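Local coordinates for succinate dehydrogenase (Membrane anchor subunit) (Mycolicibacterium smegmatis, PDB 7D6V), which forms the membrane anchor of a mycobacterial succinate dehydrogenase, holds an Fe2S2 cluster, and probably passes electrons from succinate oxidation to quinone, at residues Ile258-Ala262 against Ser263-Ser267; Tyr59-Ala62 against Asp63-Tyr66. All coordinates share one frame; numbering follows the deposited sequence.

Contact 1: Ile258-Ala262 against Ser263-Ser267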
ATOM      1  N   ILE C 258      32.782 -10.457  41.448  1.00 16.32           N
ATOM      2  CA  ILE C 258      34.042 -11.179  41.589  1.00 16.32           C
ATOM      3  C   ILE C 258      35.061 -10.321  42.322  1.00 16.32           C
ATOM      4  O   ILE C 258      35.799 -10.811  43.180  1.00 16.32           O
ATOM      5  CB  ILE C 258      34.562 -11.643  40.216  1.00 16.32           C
ATOM      6  CG1 ILE C 258      33.656 -12.731  39.653  1.00 16.32           C
ATOM      7  CG2 ILE C 258      35.969 -12.192  40.339  1.00 16.32           C
ATOM      8  CD1 ILE C 258      34.146 -13.322  38.361  1.00 16.32           C
ATOM      9  N   MET C 259      35.111  -9.025  42.005  1.00 17.83           N
ATOM     10  CA  MET C 259      36.001  -8.113  42.714  1.00 17.83           C
ATOM     11  C   MET C 259      35.679  -8.061  44.201  1.00 17.83           C
ATOM     12  O   MET C 259      36.587  -8.056  45.040  1.00 17.83           O
ATOM     13  CB  MET C 259      35.900  -6.718  42.109  1.00 17.83           C
ATOM     14  CG  MET C 259      36.823  -5.702  42.744  1.00 17.83           C
ATOM     15  SD  MET C 259      36.661  -4.090  41.967  1.00 17.83           S
ATOM     16  CE  MET C 259      35.054  -3.596  42.575  1.00 17.83           C
ATOM     17  N   LEU C 260      34.391  -8.002  44.545  1.00 16.47           N
ATOM     18  CA  LEU C 260      34.010  -7.969  45.952  1.00 16.47           C
ATOM     19  C   LEU C 260      34.475  -9.223  46.676  1.00 16.47           C
ATOM     20  O   LEU C 260      34.988  -9.150  47.799  1.00 16.47           O
ATOM     21  CB  LEU C 260      32.499  -7.812  46.080  1.00 16.47           C
ATOM     22  CG  LEU C 260      31.943  -6.412  45.863  1.00 16.47           C
ATOM     23  CD1 LEU C 260      30.464  -6.491  45.577  1.00 16.47           C
ATOM     24  CD2 LEU C 260      32.209  -5.571  47.086  1.00 16.47           C
ATOM     25  N   VAL C 261      34.317 -10.383  46.040  1.00 17.12           N
ATOM     26  CA  VAL C 261      34.718 -11.631  46.682  1.00 17.12           C
ATOM     27  C   VAL C 261      36.237 -11.723  46.799  1.00 17.12           C
ATOM     28  O   VAL C 261      36.762 -12.186  47.817  1.00 17.12           O
ATOM     29  CB  VAL C 261      34.129 -12.835  45.930  1.00 17.12           C
ATOM     30  CG1 VAL C 261      34.561 -14.125  46.588  1.00 17.12           C
ATOM     31  CG2 VAL C 261      32.620 -12.742  45.908  1.00 17.12           C
ATOM     32  N   ALA C 262      36.972 -11.288  45.773  1.00 17.49           N
ATOM     33  CA  ALA C 262      38.430 -11.364  45.839  1.00 17.49           C
ATOM     34  C   ALA C 262      38.969 -10.423  46.910  1.00 17.49           C
ATOM     35  O   ALA C 262      39.841 -10.800  47.701  1.00 17.49           O
ATOM     36  CB  ALA C 262      39.043 -11.041  44.485  1.00 30.00           C
ATOM     37  N   SER C 263      38.477  -9.184  46.945  1.00 18.73           N
ATOM     38  CA  SER C 263      38.921  -8.244  47.966  1.00 18.73           C
ATOM     39  C   SER C 263      38.563  -8.768  49.349  1.00 18.73           C
ATOM     40  O   SER C 263      39.448  -9.089  50.149  1.00 18.73           O
ATOM     41  CB  SER C 263      38.291  -6.872  47.736  1.00 18.73           C
ATOM     42  OG  SER C 263      38.726  -6.317  46.510  1.00 18.73           O
ATOM     43  N   GLY C 264      37.269  -8.857  49.637  1.00 20.08           N
ATOM     44  CA  GLY C 264      36.795  -9.629  50.763  1.00 20.08           C
ATOM     45  C   GLY C 264      35.299  -9.478  50.933  1.00 20.08           C
ATOM     46  O   GLY C 264      34.783  -8.361  51.051  1.00 20.08           O
ATOM     47  N   THR C 265      34.609 -10.616  50.968  1.00 20.79           N
ATOM     48  CA  THR C 265      33.176 -10.791  51.175  1.00 20.79           C
ATOM     49  C   THR C 265      32.936 -12.293  51.082  1.00 20.79           C
ATOM     50  O   THR C 265      33.735 -13.015  50.480  1.00 20.79           O
ATOM     51  CB  THR C 265      32.343 -10.008  50.140  1.00 20.79           C
ATOM     52  OG1 THR C 265      32.588  -8.607  50.301  1.00 20.79           O
ATOM     53  CG2 THR C 265      30.855 -10.237  50.307  1.00 20.79           C
ATOM     54  N   ILE C 266      31.839 -12.757  51.670  1.00 21.56           N
ATOM     55  CA  ILE C 266      31.499 -14.172  51.595  1.00 21.56           C
ATOM     56  C   ILE C 266      30.905 -14.469  50.225  1.00 21.56           C
ATOM     57  O   ILE C 266      30.263 -13.620  49.601  1.00 21.56           O
ATOM     58  CB  ILE C 266      30.537 -14.573  52.731  1.00 21.56           C
ATOM     59  CG1 ILE C 266      29.168 -13.909  52.543  1.00 21.56           C
ATOM     60  CG2 ILE C 266      31.132 -14.212  54.084  1.00 21.56           C
ATOM     61  CD1 ILE C 266      28.040 -14.604  53.272  1.00 21.56           C
ATOM     62  N   SER C 267      31.132 -15.691  49.745  1.00 20.17           N
ATOM     63  CA  SER C 267      30.666 -16.074  48.419  1.00 20.17           C
ATOM     64  C   SER C 267      29.236 -16.592  48.410  1.00 20.17           C
ATOM     65  O   SER C 267      28.638 -16.670  47.334  1.00 20.17           O
ATOM     66  CB  SER C 267      31.585 -17.138  47.816  1.00 20.17           C
ATOM     67  OG  SER C 267      31.096 -17.565  46.556  1.00 20.17           O
TER

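Contact 2: Tyr59-Ala62 against Asp63-Tyr66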
ATOM      1  N   TYR C  59      40.875 -10.021  40.796  1.00 17.51           N
ATOM      2  CA  TYR C  59      40.235 -10.614  39.632  1.00 17.51           C
ATOM      3  C   TYR C  59      40.160 -12.133  39.681  1.00 17.51           C
ATOM      4  O   TYR C  59      39.615 -12.732  38.750  1.00 17.51           O
ATOM      5  CB  TYR C  59      40.968 -10.185  38.348  1.00 17.51           C
ATOM      6  CG  TYR C  59      42.426 -10.577  38.315  1.00 17.51           C
ATOM      7  CD1 TYR C  59      42.822 -11.806  37.812  1.00 17.51           C
ATOM      8  CD2 TYR C  59      43.404  -9.723  38.797  1.00 17.51           C
ATOM      9  CE1 TYR C  59      44.146 -12.173  37.785  1.00 17.51           C
ATOM     10  CE2 TYR C  59      44.733 -10.081  38.772  1.00 17.51           C
ATOM     11  CZ  TYR C  59      45.099 -11.307  38.266  1.00 17.51           C
ATOM     12  OH  TYR C  59      46.422 -11.671  38.239  1.00 17.51           O
ATOM     13  N   TRP C  60      40.678 -12.773  40.726  1.00 16.55           N
ATOM     14  CA  TRP C  60      40.788 -14.223  40.777  1.00 16.55           C
ATOM     15  C   TRP C  60      40.530 -14.702  42.195  1.00 16.55           C
ATOM     16  O   TRP C  60      41.172 -14.227  43.135  1.00 16.55           O
ATOM     17  CB  TRP C  60      42.179 -14.667  40.307  1.00 16.55           C
ATOM     18  CG  TRP C  60      42.525 -16.104  40.555  1.00 16.55           C
ATOM     19  CD1 TRP C  60      43.450 -16.580  41.430  1.00 16.55           C
ATOM     20  CD2 TRP C  60      41.983 -17.246  39.884  1.00 16.55           C
ATOM     21  NE1 TRP C  60      43.508 -17.947  41.362  1.00 16.55           N
ATOM     22  CE2 TRP C  60      42.616 -18.381  40.420  1.00 16.55           C
ATOM     23  CE3 TRP C  60      41.019 -17.421  38.890  1.00 16.55           C
ATOM     24  CZ2 TRP C  60      42.316 -19.670  39.997  1.00 16.55           C
ATOM     25  CZ3 TRP C  60      40.723 -18.700  38.472  1.00 16.55           C
ATOM     26  CH2 TRP C  60      41.369 -19.806  39.023  1.00 16.55           C
ATOM     27  N   VAL C  61      39.596 -15.637  42.349  1.00 16.46           N
ATOM     28  CA  VAL C  61      39.375 -16.326  43.615  1.00 16.46           C
ATOM     29  C   VAL C  61      40.049 -17.686  43.528  1.00 16.46           C
ATOM     30  O   VAL C  61      39.649 -18.537  42.724  1.00 16.46           O
ATOM     31  CB  VAL C  61      37.880 -16.472  43.933  1.00 16.46           C
ATOM     32  CG1 VAL C  61      37.696 -16.914  45.368  1.00 16.46           C
ATOM     33  CG2 VAL C  61      37.151 -15.174  43.681  1.00 16.46           C
ATOM     34  N   ALA C  62      41.067 -17.897  44.363  1.00 17.21           N
ATOM     35  CA  ALA C  62      41.828 -19.139  44.304  1.00 17.21           C
ATOM     36  C   ALA C  62      41.003 -20.328  44.782  1.00 17.21           C
ATOM     37  O   ALA C  62      41.165 -21.443  44.274  1.00 17.21           O
ATOM     38  CB  ALA C  62      43.105 -19.007  45.128  1.00 17.21           C
ATOM     39  N   ASP C  63      40.124 -20.113  45.764  1.00 19.18           N
ATOM     40  CA  ASP C  63      39.387 -21.222  46.363  1.00 19.18           C
ATOM     41  C   ASP C  63      38.398 -21.838  45.383  1.00 19.18           C
ATOM     42  O   ASP C  63      38.353 -23.062  45.218  1.00 19.18           O
ATOM     43  CB  ASP C  63      38.663 -20.749  47.619  1.00 19.18           C
ATOM     44  CG  ASP C  63      39.472 -20.969  48.872  1.00 19.18           C
ATOM     45  OD1 ASP C  63      38.881 -20.964  49.970  1.00 19.18           O
ATOM     46  OD2 ASP C  63      40.703 -21.153  48.760  1.00 19.18           O
ATOM     47  N   TYR C  64      37.592 -21.009  44.727  1.00 17.87           N
ATOM     48  CA  TYR C  64      36.521 -21.488  43.868  1.00 17.87           C
ATOM     49  C   TYR C  64      36.808 -21.262  42.394  1.00 17.87           C
ATOM     50  O   TYR C  64      35.911 -21.443  41.568  1.00 17.87           O
ATOM     51  CB  TYR C  64      35.200 -20.824  44.254  1.00 17.87           C
ATOM     52  CG  TYR C  64      35.018 -20.694  45.744  1.00 17.87           C
ATOM     53  CD1 TYR C  64      35.182 -21.787  46.579  1.00 17.87           C
ATOM     54  CD2 TYR C  64      34.700 -19.477  46.318  1.00 17.87           C
ATOM     55  CE1 TYR C  64      35.033 -21.672  47.938  1.00 17.87           C
ATOM     56  CE2 TYR C  64      34.543 -19.354  47.678  1.00 17.87           C
ATOM     57  CZ  TYR C  64      34.710 -20.453  48.484  1.00 17.87           C
ATOM     58  OH  TYR C  64      34.552 -20.327  49.842  1.00 17.87           O
ATOM     59  N   HIS C  65      38.033 -20.860  42.050  1.00 16.88           N
ATOM     60  CA  HIS C  65      38.458 -20.724  40.660  1.00 16.88           C
ATOM     61  C   HIS C  65      37.542 -19.781  39.885  1.00 16.88           C
ATOM     62  O   HIS C  65      37.033 -20.110  38.813  1.00 16.88           O
ATOM     63  CB  HIS C  65      38.541 -22.094  39.986  1.00 16.88           C
ATOM     64  CG  HIS C  65      39.761 -22.878  40.357  1.00 16.88           C
ATOM     65  ND1 HIS C  65      39.880 -23.547  41.554  1.00 16.88           N
ATOM     66  CD2 HIS C  65      40.907 -23.117  39.680  1.00 16.88           C
ATOM     67  CE1 HIS C  65      41.051 -24.153  41.605  1.00 16.88           C
ATOM     68  NE2 HIS C  65      41.694 -23.908  40.479  1.00 16.88           N
ATOM     69  N   TYR C  66      37.336 -18.592  40.437  1.00 16.16           N
ATOM     70  CA  TYR C  66      36.525 -17.565  39.802  1.00 16.16           C
ATOM     71  C   TYR C  66      37.441 -16.585  39.091  1.00 16.16           C
ATOM     72  O   TYR C  66      38.385 -16.069  39.695  1.00 16.16           O
ATOM     73  CB  TYR C  66      35.671 -16.816  40.825  1.00 16.16           C
ATOM     74  CG  TYR C  66      34.535 -17.603  41.418  1.00 16.16           C
ATOM     75  CD1 TYR C  66      33.944 -18.645  40.725  1.00 16.16           C
ATOM     76  CD2 TYR C  66      34.040 -17.288  42.672  1.00 16.16           C
ATOM     77  CE1 TYR C  66      32.899 -19.359  41.272  1.00 16.16           C
ATOM     78  CE2 TYR C  66      32.997 -17.992  43.224  1.00 16.16           C
ATOM     79  CZ  TYR C  66      32.429 -19.024  42.522  1.00 16.16           C
ATOM     80  OH  TYR C  66      31.390 -19.727  43.075  1.00 16.16           O
TER

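Contact 1: Ile258-Ala262 against Ser263-Ser267
Met259 offers its backbone carbonyl to Ser263, one helical turn further on. Two donors of that serine share Met259 O. Ser263 N reaches Met259 O at 2.9 Å in a nearly straight bond, 171° at the hydrogen. Ser263 OG folds back to Met259 O at 3.1 Å. The two come from opposite faces of the carbonyl plane, both tilted out of it. The hydroxyl can do this because OG sits beside its own backbone N (chi1 -64°), on the side facing the preceding turn. The side chain of Met259 itself leans on the Ala58 loop. Leu260 O receives the next helical bond, from Gly264 N at 2.9 Å, but this one is bent to 130° at the hydrogen. Thr265 then turns its side chain back over the same carbonyl, with CB 3.6 Å from Leu260 O. Val261 points away from the departing chain, but its CG1 still lies 4.1 Å from Thr265 O and 4.4 Å from Ser267 CB, loose van der Waals contacts. Ser267 OG is bonded to Gly186 O, which ties the departing chain to another loop. Ala262 closes the segment by donating its backbone N to Ile258 O. This is the carboxyl-terminal end of helix 240-264, where regular i to i-4 bonding gives way to loop. The serine hydroxyl returned to the carbonyl four residues earlier is a familiar feature of helices, including those of membrane proteins.

Contact 2: Tyr59-Ala62 against Asp63-Tyr66
Tyr66 O accepts one hydrogen bond and takes two further close contacts, all from the neighbouring strand. Val61 N donates to Tyr66 O at 2.9 Å, in the carbonyl plane and on a lone pair. The CA-H of Trp60 also points at Tyr66 O, with Trp60 CA 3.2 Å away. The ring atom Trp60 CE3 lies 3.1 Å from Tyr66 O, which stands oblique to the indole. The return bond runs from Tyr66 N to Val61 O and is longer, 3.3 Å. Val61 and Tyr66 thus form an antiparallel hydrogen-bonded pair. The chain reverses through Ala62 to His65, and His65 and Tyr66 both face Val61. That is a G1 beta bulge, with His65 in a left-handed backbone conformation.

The aromatic part of the contact joins Trp60 and His65, which lie side by side and point the same way. The edge of the Trp60 six-membered ring meets the His65 ring in an offset edge-to-face pair, with the planes at 87°. Trp60 CH2 comes 3.4 Å from His65 CD2. Trp60 CG is placed opposite its backbone N (chi1 169°), which carries the indole along the hairpin to the histidine. His65 meets a second ring edge-to-face, that of His178, whose ND1 is also bonded to Asp63 O.

Val61 and Tyr66 point to the same face of the hairpin. Val61 CG2 packs 3.6 Å from Tyr66 CB and sits at the edge of the tyrosine ring. The other branch, Val61 CG1, touches Tyr64 CD2 at 4.1 Å.

The backbone amides and carbonyls of Val61 and Tyr66 satisfy one another, so the pair can sit partly buried. A C-H edge directed at an imidazole face would be most favourable with an uncharged ring, so the stack may disfavour protonation of His65.

Overall arrangement
Contact 1 and contact 2 lie side by side, their centres about 9 Å apart. Val261 CG1 meets Val61 CG2 at 4.0 Å, so the last turns of helix 240-264 rest against the valine face of the hairpin. Ser267 CB packs on Tyr64 CE2 at 3.7 Å. Ile258 CG2 lies 4.0 Å from Tyr59 O. Residues 59-66 follow helix 33-55, so the contacts join early and late parts of the chain. Neither range contains residues of the iron-sulfur, lipid or ubiquinone-1 pockets. Helix 240-264 begins at His240, which lines the iron-sulfur cluster pocket, and contact 1 is at its other end.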